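Local coordinates for catalase-3 (PDB 4AJ9), which breaks down hydrogen peroxide to oxygen and water with the help of heme, and so probably protects cells from its toxic effects, at residues P606-A610 / G611-Q615; H395-S398 / P399-L402. All blocks are in the same frame, centred on the assembly; numbering follows the deposited sequence. Where two conformers were deposited one is given.

Interaction 1: residues P606-A610 / G611-Q615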
ATOM      1  N   PRO C 606     -21.603  42.301 -25.752  1.00 12.21           N
ATOM      2  CA  PRO C 606     -21.882  41.282 -24.740  1.00 25.11           C
ATOM      3  C   PRO C 606     -21.094  40.011 -25.037  1.00 10.41           C
ATOM      4  O   PRO C 606     -20.977  39.157 -24.164  1.00 10.83           O
ATOM      5  CB  PRO C 606     -23.384  41.025 -24.904  1.00 18.76           C
ATOM      6  CG  PRO C 606     -23.918  42.265 -25.575  1.00 22.66           C
ATOM      7  CD  PRO C 606     -22.813  42.696 -26.496  1.00 26.25           C
ATOM      8  N   LEU C 607     -20.551  39.891 -26.246  1.00 10.58           N
ATOM      9  CA  LEU C 607     -19.846  38.667 -26.639  1.00  7.02           C
ATOM     10  C   LEU C 607     -18.438  38.510 -26.041  1.00 11.42           C
ATOM     11  O   LEU C 607     -17.877  37.414 -26.049  1.00 10.16           O
ATOM     12  CB  LEU C 607     -19.798  38.531 -28.169  1.00  7.80           C
ATOM     13  CG  LEU C 607     -21.160  38.222 -28.794  1.00 12.44           C
ATOM     14  CD1 LEU C 607     -21.120  38.372 -30.326  1.00 13.22           C
ATOM     15  CD2 LEU C 607     -21.649  36.830 -28.374  1.00  9.44           C
ATOM     16  N   PHE C 608     -17.865  39.589 -25.525  1.00 10.22           N
ATOM     17  CA  PHE C 608     -16.558  39.492 -24.876  1.00  9.31           C
ATOM     18  C   PHE C 608     -16.380  40.554 -23.801  1.00 10.34           C
ATOM     19  O   PHE C 608     -17.109  41.543 -23.784  1.00 13.71           O
ATOM     20  CB  PHE C 608     -15.427  39.565 -25.907  1.00  9.24           C
ATOM     21  CG  PHE C 608     -15.502  40.768 -26.812  1.00  9.56           C
ATOM     22  CD1 PHE C 608     -15.033  42.000 -26.386  1.00 11.94           C
ATOM     23  CD2 PHE C 608     -16.028  40.660 -28.087  1.00 11.78           C
ATOM     24  CE1 PHE C 608     -15.091  43.113 -27.218  1.00 13.44           C
ATOM     25  CE2 PHE C 608     -16.093  41.769 -28.918  1.00 14.94           C
ATOM     26  CZ  PHE C 608     -15.616  42.994 -28.480  1.00  9.26           C
ATOM     27  N   PRO C 609     -15.422  40.345 -22.889  1.00 11.39           N
ATOM     28  CA  PRO C 609     -15.167  41.336 -21.836  1.00 12.86           C
ATOM     29  C   PRO C 609     -14.714  42.683 -22.402  1.00 12.20           C
ATOM     30  O   PRO C 609     -13.952  42.724 -23.376  1.00 13.41           O
ATOM     31  CB  PRO C 609     -14.042  40.692 -21.016  1.00  8.68           C
ATOM     32  CG  PRO C 609     -14.238  39.195 -21.229  1.00  8.10           C
ATOM     33  CD  PRO C 609     -14.666  39.096 -22.675  1.00  9.64           C
ATOM     34  N   ALA C 610     -15.177  43.768 -21.787  1.00 10.31           N
ATOM     35  CA  ALA C 610     -14.818  45.123 -22.215  1.00 15.40           C
ATOM     36  C   ALA C 610     -13.314  45.245 -22.481  1.00 14.50           C
ATOM     37  O   ALA C 610     -12.504  44.811 -21.679  1.00 10.78           O
ATOM     38  CB  ALA C 610     -15.255  46.137 -21.166  1.00 12.68           C
ATOM     39  N   GLY C 611     -12.948  45.810 -23.624  1.00  7.15           N
ATOM     40  CA  GLY C 611     -11.545  46.058 -23.933  1.00 12.15           C
ATOM     41  C   GLY C 611     -10.713  44.882 -24.423  1.00 12.13           C
ATOM     42  O   GLY C 611      -9.516  45.039 -24.677  1.00  8.69           O
ATOM     43  N   ARG C 612     -11.334  43.715 -24.590  1.00 10.00           N
ATOM     44  CA  ARG C 612     -10.580  42.487 -24.884  1.00 10.43           C
ATOM     45  C   ARG C 612      -9.665  42.556 -26.119  1.00  6.09           C
ATOM     46  O   ARG C 612      -8.488  42.208 -26.032  1.00  7.90           O
ATOM     47  CB  ARG C 612     -11.516  41.269 -24.938  1.00  6.77           C
ATOM     48  CG  ARG C 612     -10.861  39.958 -25.383  1.00  9.67           C
ATOM     49  CD  ARG C 612      -9.694  39.516 -24.484  1.00  7.63           C
ATOM     50  NE  ARG C 612     -10.045  39.408 -23.068  1.00  8.68           N
ATOM     51  CZ  ARG C 612     -10.680  38.381 -22.514  1.00 10.65           C
ATOM     52  NH1 ARG C 612     -11.075  37.360 -23.260  1.00  8.18           N
ATOM     53  NH2 ARG C 612     -10.932  38.384 -21.204  1.00 10.07           N
ATOM     54  N   PRO C 613     -10.191  43.010 -27.272  1.00  8.55           N
ATOM     55  CA  PRO C 613      -9.293  43.155 -28.428  1.00  5.56           C
ATOM     56  C   PRO C 613      -8.109  44.061 -28.094  1.00 11.01           C
ATOM     57  O   PRO C 613      -6.964  43.689 -28.362  1.00  9.56           O
ATOM     58  CB  PRO C 613     -10.194  43.782 -29.497  1.00 10.55           C
ATOM     59  CG  PRO C 613     -11.591  43.323 -29.117  1.00 10.92           C
ATOM     60  CD  PRO C 613     -11.586  43.352 -27.604  1.00  6.77           C
ATOM     61  N   SER C 614      -8.379  45.221 -27.496  1.00 12.11           N
ATOM     62  CA  SER C 614      -7.313  46.132 -27.084  1.00 12.30           C
ATOM     63  C   SER C 614      -6.345  45.503 -26.086  1.00 15.87           C
ATOM     64  O   SER C 614      -5.145  45.767 -26.133  1.00  7.71           O
ATOM     65  CB  SER C 614      -7.892  47.411 -26.471  1.00 15.37           C
ATOM     66  OG  SER C 614      -8.689  48.108 -27.403  1.00 23.19           O
ATOM     67  N   GLN C 615      -6.863  44.701 -25.162  1.00  7.50           N
ATOM     68  CA  GLN C 615      -6.006  44.127 -24.124  1.00 10.94           C
ATOM     69  C   GLN C 615      -5.029  43.136 -24.749  1.00  5.76           C
ATOM     70  O   GLN C 615      -3.860  43.080 -24.368  1.00  9.84           O
ATOM     71  CB  GLN C 615      -6.840  43.434 -23.040  1.00  9.91           C
ATOM     72  CG  GLN C 615      -6.039  43.041 -21.803  1.00  6.67           C
ATOM     73  CD  GLN C 615      -5.453  44.238 -21.090  1.00 16.45           C
ATOM     74  OE1 GLN C 615      -6.183  45.126 -20.642  1.00 10.78           O
ATOM     75  NE2 GLN C 615      -4.124  44.269 -20.967  1.00 14.01           N
TER

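Interaction 2: residues H395-S398 / P399-L402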
ATOM      1  N   HIS C 395      14.805 -23.272  -9.587  1.00  4.99           N
ATOM      2  CA  HIS C 395      16.025 -23.130  -8.798  1.00  8.88           C
ATOM      3  C   HIS C 395      16.485 -21.668  -8.832  1.00  2.68           C
ATOM      4  O   HIS C 395      17.425 -21.295  -9.543  1.00  3.78           O
ATOM      5  CB  HIS C 395      17.086 -24.139  -9.268  1.00  4.78           C
ATOM      6  CG  HIS C 395      16.592 -25.552  -9.236  1.00  6.60           C
ATOM      7  ND1 HIS C 395      16.233 -26.238 -10.375  1.00  5.28           N
ATOM      8  CD2 HIS C 395      16.326 -26.381  -8.196  1.00  5.89           C
ATOM      9  CE1 HIS C 395      15.793 -27.439 -10.042  1.00  7.60           C
ATOM     10  NE2 HIS C 395      15.842 -27.552  -8.726  1.00  8.58           N
ATOM     11  N   HIS C 396      15.767 -20.865  -8.052  1.00  7.13           N
ATOM     12  CA  HIS C 396      15.849 -19.411  -8.057  1.00  2.57           C
ATOM     13  C   HIS C 396      16.901 -18.882  -7.083  1.00  3.55           C
ATOM     14  O   HIS C 396      16.631 -18.023  -6.237  1.00  4.64           O
ATOM     15  CB  HIS C 396      14.472 -18.809  -7.739  1.00  3.15           C
ATOM     16  CG  HIS C 396      13.852 -19.330  -6.474  1.00  3.93           C
ATOM     17  ND1 HIS C 396      14.265 -20.494  -5.856  1.00  5.25           N
ATOM     18  CD2 HIS C 396      12.842 -18.842  -5.712  1.00  5.20           C
ATOM     19  CE1 HIS C 396      13.534 -20.699  -4.774  1.00  4.64           C
ATOM     20  NE2 HIS C 396      12.662 -19.713  -4.667  1.00  3.14           N
ATOM     21  N   TYR C 397      18.114 -19.396  -7.220  1.00  5.83           N
ATOM     22  CA  TYR C 397      19.213 -18.992  -6.362  1.00  7.19           C
ATOM     23  C   TYR C 397      20.515 -19.299  -7.081  1.00  5.33           C
ATOM     24  O   TYR C 397      20.556 -20.143  -7.979  1.00  4.57           O
ATOM     25  CB  TYR C 397      19.158 -19.743  -5.031  1.00  3.83           C
ATOM     26  CG  TYR C 397      19.087 -21.240  -5.219  1.00  1.98           C
ATOM     27  CD1 TYR C 397      17.869 -21.865  -5.412  1.00  6.09           C
ATOM     28  CD2 TYR C 397      20.240 -22.019  -5.242  1.00  3.63           C
ATOM     29  CE1 TYR C 397      17.782 -23.222  -5.604  1.00  2.50           C
ATOM     30  CE2 TYR C 397      20.165 -23.401  -5.442  1.00  5.22           C
ATOM     31  CZ  TYR C 397      18.926 -23.990  -5.622  1.00  6.71           C
ATOM     32  OH  TYR C 397      18.804 -25.348  -5.832  1.00  7.46           O
ATOM     33  N   SER C 398      21.573 -18.601  -6.689  0.58  4.51           N
ATOM     34  CA  SER C 398      22.913 -18.850  -7.203  0.58  6.05           C
ATOM     35  C   SER C 398      23.884 -18.809  -6.029  0.58  4.98           C
ATOM     36  O   SER C 398      23.709 -18.004  -5.121  0.58  5.59           O
ATOM     37  CB  SER C 398      23.295 -17.769  -8.215  0.58  6.10           C
ATOM     38  OG  SER C 398      24.566 -18.023  -8.783  0.58 10.17           O
ATOM     39  N   PRO C 399      24.912 -19.671  -6.038  1.00  4.48           N
ATOM     40  CA  PRO C 399      25.207 -20.682  -7.064  1.00  3.85           C
ATOM     41  C   PRO C 399      24.348 -21.917  -6.912  1.00  5.96           C
ATOM     42  O   PRO C 399      23.729 -22.125  -5.864  1.00  4.92           O
ATOM     43  CB  PRO C 399      26.664 -21.054  -6.777  1.00  4.58           C
ATOM     44  CG  PRO C 399      26.774 -20.883  -5.278  1.00  7.76           C
ATOM     45  CD  PRO C 399      25.927 -19.663  -4.964  1.00  5.18           C
ATOM     46  N   SER C 400      24.330 -22.748  -7.949  1.00  4.49           N
ATOM     47  CA  SER C 400      23.477 -23.923  -7.953  1.00  6.57           C
ATOM     48  C   SER C 400      23.965 -24.953  -8.966  1.00  8.59           C
ATOM     49  O   SER C 400      24.290 -24.605 -10.102  1.00  6.95           O
ATOM     50  CB  SER C 400      22.045 -23.509  -8.294  1.00  3.60           C
ATOM     51  OG  SER C 400      21.261 -24.645  -8.589  1.00  5.92           O
ATOM     52  N   TYR C 401      24.011 -26.214  -8.546  1.00  7.45           N
ATOM     53  CA  TYR C 401      24.262 -27.315  -9.457  1.00  8.59           C
ATOM     54  C   TYR C 401      23.002 -27.588 -10.269  1.00  6.85           C
ATOM     55  O   TYR C 401      23.068 -27.801 -11.482  1.00  7.95           O
ATOM     56  CB  TYR C 401      24.684 -28.580  -8.688  1.00  6.92           C
ATOM     57  CG  TYR C 401      24.582 -29.840  -9.518  1.00  5.89           C
ATOM     58  CD1 TYR C 401      25.580 -30.184 -10.422  1.00 10.62           C
ATOM     59  CD2 TYR C 401      23.480 -30.680  -9.406  1.00  7.28           C
ATOM     60  CE1 TYR C 401      25.481 -31.336 -11.193  1.00 11.60           C
ATOM     61  CE2 TYR C 401      23.376 -31.828 -10.160  1.00  8.98           C
ATOM     62  CZ  TYR C 401      24.376 -32.149 -11.055  1.00 15.51           C
ATOM     63  OH  TYR C 401      24.262 -33.287 -11.814  1.00 16.00           O
ATOM     64  N   LEU C 402      21.855 -27.558  -9.593  1.00  5.39           N
ATOM     65  CA  LEU C 402      20.565 -27.901 -10.207  1.00  2.99           C
ATOM     66  C   LEU C 402      20.091 -26.997 -11.352  1.00  9.69           C
ATOM     67  O   LEU C 402      19.358 -27.460 -12.226  1.00  8.06           O
ATOM     68  CB  LEU C 402      19.472 -27.990  -9.139  1.00  5.04           C
ATOM     69  CG  LEU C 402      19.638 -29.089  -8.098  1.00  7.73           C
ATOM     70  CD1 LEU C 402      18.540 -28.994  -7.025  1.00  6.14           C
ATOM     71  CD2 LEU C 402      19.603 -30.437  -8.785  1.00  8.12           C
TER

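Interaction 1: residues P606-A610 / G611-Q615
A type II beta turn from Pro609 to Arg612 leads straight into helix 612-622 of the C-terminal domain, whose parallel sheet and family place it with the glutaminase-like folds. The turn is closed by Arg612 N, which gives a hydrogen bond to Pro609 O at 3.1 Å with an N-H...O angle of 142°, somewhat bent. Gly611 fills the third turn position and is also the N-cap. Its phi of 79° is one that glycine tolerates readily, and a beta carbon there would run into Ala610 O. The first helical bond follows at once, Gln615 N to Gly611 O at 2.7 Å.

Two side-chain pairs flank the turn. Arg612 starts with CG anti to its own nitrogen (chi1 174°), then bends at chi2 and chi3, so that the guanidinium folds back and takes the Pro609 ring over one face. Pro609 CG is 3.4 Å from Arg612 NH2, and Pro609 CD stands 3.8 Å above the guanidinium plane, offset toward its rim. The buried Phe608 ring meets the ring of Pro613 from the opposite direction, CE1 to Pro613 CD at 3.5 Å, and its CD1 is 3.9 Å from Arg612 CB. Tyr577 packs against both Phe608 and Pro613.

Arg612 NH1 is satisfied from outside the turn by the carbonyls of Tyr577 and Ser578, which probably fixes the plane that rests on Pro609, and Glu242 of the second subunit packs on this same arginine.

Interaction 2: residues H395-S398 / P399-L402
Ser400 OG is gripped twice, by the backbone N of Asn403 and by Asp178 OD2 of the third subunit, and it also lies 3.6 Å from Tyr397 CE2. Tyr397 OH bonds to that same carboxylate oxygen, so one aspartate of a neighbouring subunit ties together two hydroxyls of this loop. The Ser400 hydroxyl is directed there with OG anti to the backbone N (chi1 167°). Separately, Ser400 CB approaches the phenol obliquely, 3.4 Å from Tyr397 CE2. At the ring edge, near its plane, Pro399 O comes to 3.5 Å from Tyr397 CD2; this carbonyl is buried and has no polar partner anywhere in the model.

Farther from the bend, the His395 ring carries Leu402 over one face. Leu402 CB stands 3.6 Å from the ring centroid and only 7° off the ring normal, a well-centred CH-pi contact, and Leu402 CD1 reaches down to His395 NE2 at 3.5 Å. Tyr397 OH, 3.8 Å from Leu402 CD1, borders the same methyl. With an alanine here instead of His395, the leucine would probably lose the flat surface under its CB and CD1, leaving a gap at this end of the loop.

The end-to-end directions of 395-398 and 399-402 lie 154° apart, a near reversal, and no hydrogen bond crosses between the two segments. The cis peptide before Pro399 lies at the bend and probably accounts for the reversal. With Tyr397 CA 6.7 Å from Ser400 CA and extended backbone angles at the two central residues, the geometry is consistent with a type VIb cis-proline turn, set in a long loop packed against the third and fourth subunits of the tetramer.

In the fold
Interaction 1 lies in the C-terminal domain and interaction 2 in the catalase region, on opposite sides of the chain's centre, about 76 Å apart between centres and about 64 Å between nearest atoms. Proline opens the turn of interaction 1, and a cis-proline sits in the middle of that of interaction 2. Interaction 1, partly buried, introduces a helix, and a backbone hydrogen bond closes its turn. Interaction 2 is a surface contact, most of its touching residues partly exposed even in the tetramer; its side-chain hydroxyls bond to Asn403 and to Asp178 of the third subunit, while the fourth subunit packs on the bend. The second subunit reaches interaction 1. Neither is near the heme site or the probable catalytic residues.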